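Local coordinates for cell wall surface anchor family protein (Streptococcus agalactiae, PDB 3PHS), which serves as a minor pilin, a cell-wall-anchored pilus subunit with an IgG-like domain that mediates adhesion to lung epithelial cells, at residues G165-N173 with I180-T188. Sequence-based numbering, arbitrary orientation.
Sequences GRTPIRVKN and IDAAKHLET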
ATOM      1  N   GLY A 165       0.241   2.877  -7.409  1.00 28.05           N
ATOM      2  CA  GLY A 165       0.171   4.044  -6.529  1.00 28.88           C
ATOM      3  C   GLY A 165       0.605   5.330  -7.211  1.00 30.15           C
ATOM      4  O   GLY A 165       1.431   5.310  -8.135  1.00 29.70           O
ATOM      5  N   ARG A 166       0.043   6.445  -6.745  1.00 30.91           N
ATOM      6  CA  ARG A 166       0.328   7.769  -7.285  1.00 31.80           C
ATOM      7  C   ARG A 166       1.401   8.492  -6.472  1.00 31.41           C
ATOM      8  O   ARG A 166       2.080   9.391  -6.979  1.00 31.62           O
ATOM      9  CB  ARG A 166      -0.953   8.613  -7.266  1.00 32.51           C
ATOM     10  CG  ARG A 166      -1.068   9.633  -8.401  1.00 35.31           C
ATOM     11  CD  ARG A 166      -2.208  10.639  -8.143  1.00 39.28           C
ATOM     12  NE  ARG A 166      -3.329  10.032  -7.421  1.00 42.60           N
ATOM     13  CZ  ARG A 166      -4.307   9.324  -7.988  1.00 44.19           C
ATOM     14  NH1 ARG A 166      -4.325   9.125  -9.304  1.00 44.20           N
ATOM     15  NH2 ARG A 166      -5.276   8.814  -7.232  1.00 45.20           N
ATOM     16  N   THR A 167       1.527   8.127  -5.204  1.00 31.00           N
ATOM     17  CA  THR A 167       2.412   8.859  -4.306  1.00 30.81           C
ATOM     18  C   THR A 167       3.533   8.004  -3.704  1.00 29.63           C
ATOM     19  O   THR A 167       3.277   6.938  -3.128  1.00 28.47           O
ATOM     20  CB  THR A 167       1.658   9.730  -3.228  1.00 31.66           C
ATOM     21  OG1 THR A 167       2.260   9.551  -1.938  1.00 32.32           O
ATOM     22  CG2 THR A 167       0.165   9.395  -3.133  1.00 31.25           C
ATOM     23  N   PRO A 168       4.784   8.490  -3.853  1.00 28.70           N
ATOM     24  CA  PRO A 168       5.985   7.773  -3.426  1.00 27.82           C
ATOM     25  C   PRO A 168       6.002   7.470  -1.932  1.00 26.72           C
ATOM     26  O   PRO A 168       5.547   8.289  -1.130  1.00 26.97           O
ATOM     27  CB  PRO A 168       7.137   8.735  -3.776  1.00 28.32           C
ATOM     28  CG  PRO A 168       6.556   9.811  -4.635  1.00 28.43           C
ATOM     29  CD  PRO A 168       5.081   9.824  -4.420  1.00 28.95           C
ATOM     30  N   ILE A 169       6.529   6.295  -1.585  1.00 24.87           N
ATOM     31  CA  ILE A 169       6.763   5.864  -0.204  1.00 24.34           C
ATOM     32  C   ILE A 169       8.025   6.542   0.307  1.00 22.92           C
ATOM     33  O   ILE A 169       9.047   6.539  -0.379  1.00 23.29           O
ATOM     34  CB  ILE A 169       6.913   4.311  -0.154  1.00 24.48           C
ATOM     35  CG1 ILE A 169       5.548   3.661  -0.363  1.00 26.02           C
ATOM     36  CG2 ILE A 169       7.541   3.816   1.156  1.00 25.23           C
ATOM     37  CD1 ILE A 169       5.602   2.446  -1.203  1.00 27.06           C
ATOM     38  N   ARG A 170       7.961   7.109   1.510  1.00 20.77           N
ATOM     39  CA  ARG A 170       9.109   7.838   2.064  1.00 19.72           C
ATOM     40  C   ARG A 170       9.876   7.004   3.089  1.00 18.80           C
ATOM     41  O   ARG A 170       9.313   6.103   3.713  1.00 17.60           O
ATOM     42  CB  ARG A 170       8.662   9.206   2.606  1.00 19.68           C
ATOM     43  CG  ARG A 170       7.964  10.029   1.511  1.00 21.43           C
ATOM     44  CD  ARG A 170       7.541  11.439   1.915  1.00 25.08           C
ATOM     45  NE  ARG A 170       6.363  11.435   2.782  1.00 28.07           N
ATOM     46  CZ  ARG A 170       6.366  11.830   4.054  1.00 32.03           C
ATOM     47  NH1 ARG A 170       7.491  12.263   4.617  1.00 32.42           N
ATOM     48  NH2 ARG A 170       5.247  11.783   4.771  1.00 31.76           N
ATOM     49  N   VAL A 171      11.168   7.285   3.240  1.00 18.03           N
ATOM     50  CA  VAL A 171      12.063   6.437   4.027  1.00 18.90           C
ATOM     51  C   VAL A 171      12.944   7.304   4.937  1.00 19.98           C
ATOM     52  O   VAL A 171      13.373   8.382   4.531  1.00 20.22           O
ATOM     53  CB  VAL A 171      12.945   5.535   3.086  1.00 18.38           C
ATOM     54  CG1 VAL A 171      13.938   4.696   3.871  1.00 19.92           C
ATOM     55  CG2 VAL A 171      12.054   4.632   2.196  1.00 18.12           C
ATOM     56  N   LYS A 172      13.183   6.821   6.153  1.00 20.94           N
ATOM     57  CA  LYS A 172      14.019   7.485   7.164  1.00 22.94           C
ATOM     58  C   LYS A 172      14.640   6.386   8.049  1.00 23.51           C
ATOM     59  O   LYS A 172      13.976   5.416   8.385  1.00 24.40           O
ATOM     60  CB  LYS A 172      13.138   8.441   7.999  1.00 22.16           C
ATOM     61  CG  LYS A 172      13.830   9.313   9.081  1.00 23.07           C
ATOM     62  CD  LYS A 172      12.747  10.105   9.845  1.00 19.92           C
ATOM     63  CE  LYS A 172      13.222  10.607  11.206  1.00 22.74           C
ATOM     64  NZ  LYS A 172      12.265  11.601  11.774  1.00 20.09           N
ATOM     65  N   ASN A 173      15.906   6.524   8.443  1.00 25.58           N
ATOM     66  CA  ASN A 173      16.571   5.466   9.239  1.00 26.41           C
ATOM     67  C   ASN A 173      16.566   4.094   8.521  1.00 26.49           C
ATOM     68  O   ASN A 173      16.496   3.036   9.175  1.00 27.01           O
ATOM     69  CB  ASN A 173      15.945   5.334  10.656  1.00 27.15           C
ATOM     70  CG  ASN A 173      16.117   6.594  11.518  1.00 27.55           C
ATOM     71  OD1 ASN A 173      15.214   6.982  12.280  1.00 29.99           O
ATOM     72  ND2 ASN A 173      17.275   7.231  11.403  1.00 26.47           N
ATOM     73  N   ILE A 180       7.709  13.739   8.886  1.00 19.94           N
ATOM     74  CA  ILE A 180       7.669  14.837   7.923  1.00 20.84           C
ATOM     75  C   ILE A 180       9.026  14.997   7.197  1.00 20.37           C
ATOM     76  O   ILE A 180       9.070  15.506   6.077  1.00 21.07           O
ATOM     77  CB  ILE A 180       7.177  16.172   8.591  1.00 20.91           C
ATOM     78  CG1 ILE A 180       6.676  17.186   7.547  1.00 22.54           C
ATOM     79  CG2 ILE A 180       8.250  16.756   9.518  1.00 21.78           C
ATOM     80  CD1 ILE A 180       5.258  16.934   7.064  1.00 24.01           C
ATOM     81  N   ASP A 181      10.111  14.560   7.831  1.00 20.36           N
ATOM     82  CA  ASP A 181      11.428  14.608   7.196  1.00 20.45           C
ATOM     83  C   ASP A 181      11.797  13.340   6.416  1.00 19.97           C
ATOM     84  O   ASP A 181      12.873  13.277   5.800  1.00 19.73           O
ATOM     85  CB  ASP A 181      12.543  15.022   8.172  1.00 20.69           C
ATOM     86  CG  ASP A 181      12.631  14.132   9.397  1.00 21.67           C
ATOM     87  OD1 ASP A 181      11.692  13.366   9.671  1.00 23.20           O
ATOM     88  OD2 ASP A 181      13.647  14.216  10.110  1.00 23.91           O
ATOM     89  N   ALA A 182      10.918  12.335   6.420  1.00 19.43           N
ATOM     90  CA  ALA A 182      11.193  11.137   5.611  1.00 19.36           C
ATOM     91  C   ALA A 182      11.135  11.544   4.132  1.00 19.49           C
ATOM     92  O   ALA A 182      10.246  12.293   3.707  1.00 19.17           O
ATOM     93  CB  ALA A 182      10.215  10.019   5.904  1.00 19.03           C
ATOM     94  N   ALA A 183      12.096  11.035   3.370  1.00 20.46           N
ATOM     95  CA  ALA A 183      12.340  11.469   1.993  1.00 20.50           C
ATOM     96  C   ALA A 183      11.839  10.462   0.959  1.00 20.34           C
ATOM     97  O   ALA A 183      11.870   9.258   1.208  1.00 20.17           O
ATOM     98  CB  ALA A 183      13.830  11.687   1.813  1.00 20.97           C
ATOM     99  N   LYS A 184      11.390  10.962  -0.192  1.00 19.82           N
ATOM    100  CA  LYS A 184      11.024  10.103  -1.322  1.00 20.06           C
ATOM    101  C   LYS A 184      12.258   9.673  -2.148  1.00 20.05           C
ATOM    102  O   LYS A 184      12.273   8.597  -2.764  1.00 19.19           O
ATOM    103  CB  LYS A 184       9.929  10.740  -2.184  1.00 20.27           C
ATOM    104  CG  LYS A 184      10.336  11.994  -2.936  1.00 21.43           C
ATOM    105  CD  LYS A 184       9.340  12.372  -3.998  1.00 23.68           C
ATOM    106  CE  LYS A 184       9.693  13.738  -4.571  1.00 24.48           C
ATOM    107  NZ  LYS A 184       8.681  14.234  -5.517  1.00 24.70           N
ATOM    108  N   HIS A 185      13.282  10.528  -2.136  1.00 19.98           N
ATOM    109  CA  HIS A 185      14.476  10.223  -2.909  0.50 20.16           C
ATOM    110  C   HIS A 185      15.329   9.178  -2.202  1.00 20.00           C
ATOM    111  O   HIS A 185      15.669   9.269  -1.019  1.00 19.86           O
ATOM    112  CB  HIS A 185      15.247  11.487  -3.314  0.50 20.25           C
ATOM    113  CG  HIS A 185      14.773  12.096  -4.603  0.50 20.88           C
ATOM    114  ND1 HIS A 185      15.549  12.954  -5.353  0.50 21.03           N
ATOM    115  CD2 HIS A 185      13.604  11.961  -5.276  0.50 19.23           C
ATOM    116  CE1 HIS A 185      14.877  13.330  -6.426  0.50 21.41           C
ATOM    117  NE2 HIS A 185      13.693  12.740  -6.403  0.50 22.24           N
ATOM    118  N   LEU A 186      15.604   8.114  -2.952  1.00 19.65           N
ATOM    119  CA  LEU A 186      16.381   6.994  -2.438  1.00 20.41           C
ATOM    120  C   LEU A 186      17.625   6.908  -3.307  1.00 20.62           C
ATOM    121  O   LEU A 186      17.530   6.969  -4.523  1.00 20.93           O
ATOM    122  CB  LEU A 186      15.576   5.688  -2.514  1.00 20.51           C
ATOM    123  CG  LEU A 186      14.136   5.691  -1.966  1.00 21.87           C
ATOM    124  CD1 LEU A 186      13.345   4.496  -2.500  1.00 22.40           C
ATOM    125  CD2 LEU A 186      14.144   5.708  -0.455  1.00 23.44           C
ATOM    126  N   GLU A 187      18.783   6.781  -2.683  1.00 21.04           N
ATOM    127  CA  GLU A 187      20.039   6.835  -3.432  1.00 22.34           C
ATOM    128  C   GLU A 187      20.912   5.635  -3.094  1.00 21.40           C
ATOM    129  O   GLU A 187      21.092   5.303  -1.925  1.00 22.36           O
ATOM    130  CB  GLU A 187      20.762   8.159  -3.135  1.00 22.75           C
ATOM    131  CG  GLU A 187      21.750   8.536  -4.208  1.00 25.52           C
ATOM    132  CD  GLU A 187      22.411   9.878  -3.977  1.00 28.39           C
ATOM    133  OE1 GLU A 187      21.699  10.903  -3.847  1.00 30.23           O
ATOM    134  OE2 GLU A 187      23.659   9.905  -3.968  1.00 30.49           O
ATOM    135  N   THR A 188      21.441   4.970  -4.117  1.00 21.03           N
ATOM    136  CA  THR A 188      22.298   3.817  -3.903  1.00 20.67           C
ATOM    137  C   THR A 188      23.568   4.291  -3.213  1.00 21.40           C
ATOM    138  O   THR A 188      24.093   5.363  -3.532  1.00 21.55           O
ATOM    139  CB  THR A 188      22.649   3.069  -5.215  1.00 20.32           C
ATOM    140  OG1 THR A 188      23.380   3.939  -6.087  1.00 19.31           O
ATOM    141  CG2 THR A 188      21.375   2.594  -5.922  1.00 18.56           C
TER
HETATM  142  O   HOH W   1      10.144   6.874  -2.741  1.00 20.59           O
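Lys172 and Asp181 form a salt bridge, NZ to OD1 2.8 Å, that uses the syn lone pair of the carboxylate. With chi1 at -177° the Lys172 chain leaves the backbone trans to N and stays extended, which brings NZ to Asp181; a second salt bridge to Asp179 makes it a link between two acids of the same loop. Arg170, whose CB points to the same side as that of Lys172, bends at chi3 (-75°) and turns NH1 back onto Ala182 O at 2.9 Å, the oxygen lying at the edge of the guanidinium and in its plane. NH1 also bonds Asp179 O. Between these two side chains sits the methyl of Ala182, its CB 3.7 Å from Arg170 CB and 3.9 Å from Lys172 CB.

The backbones meet in a single antiparallel bridge, the hydrogen-bonded pair Val171 and Ala183: Val171 N reaches Ala183 O at 2.9 Å, and Ala183 N returns to Val171 O at 3.2 Å. Next to the bridge a water links Ile169 O and Lys184 O. Packing completes the contact: Pro168 and Lys184 lie side by side through their aliphatic carbons, while Val171 CG2 meets Leu186 CD2 at 3.5 Å, the two side chains crossing at about a right angle beside Ile196 of strand 193-200.

The contact thus closes the excursion between strands 157-162 and 186-187 of the prealbumin-like domain on itself: one backbone bridge sets the register, two basic side chains fasten the returning loop by its acids and carbonyls, and the Val171-Leu186 contact lays the excursion against strand 193-200.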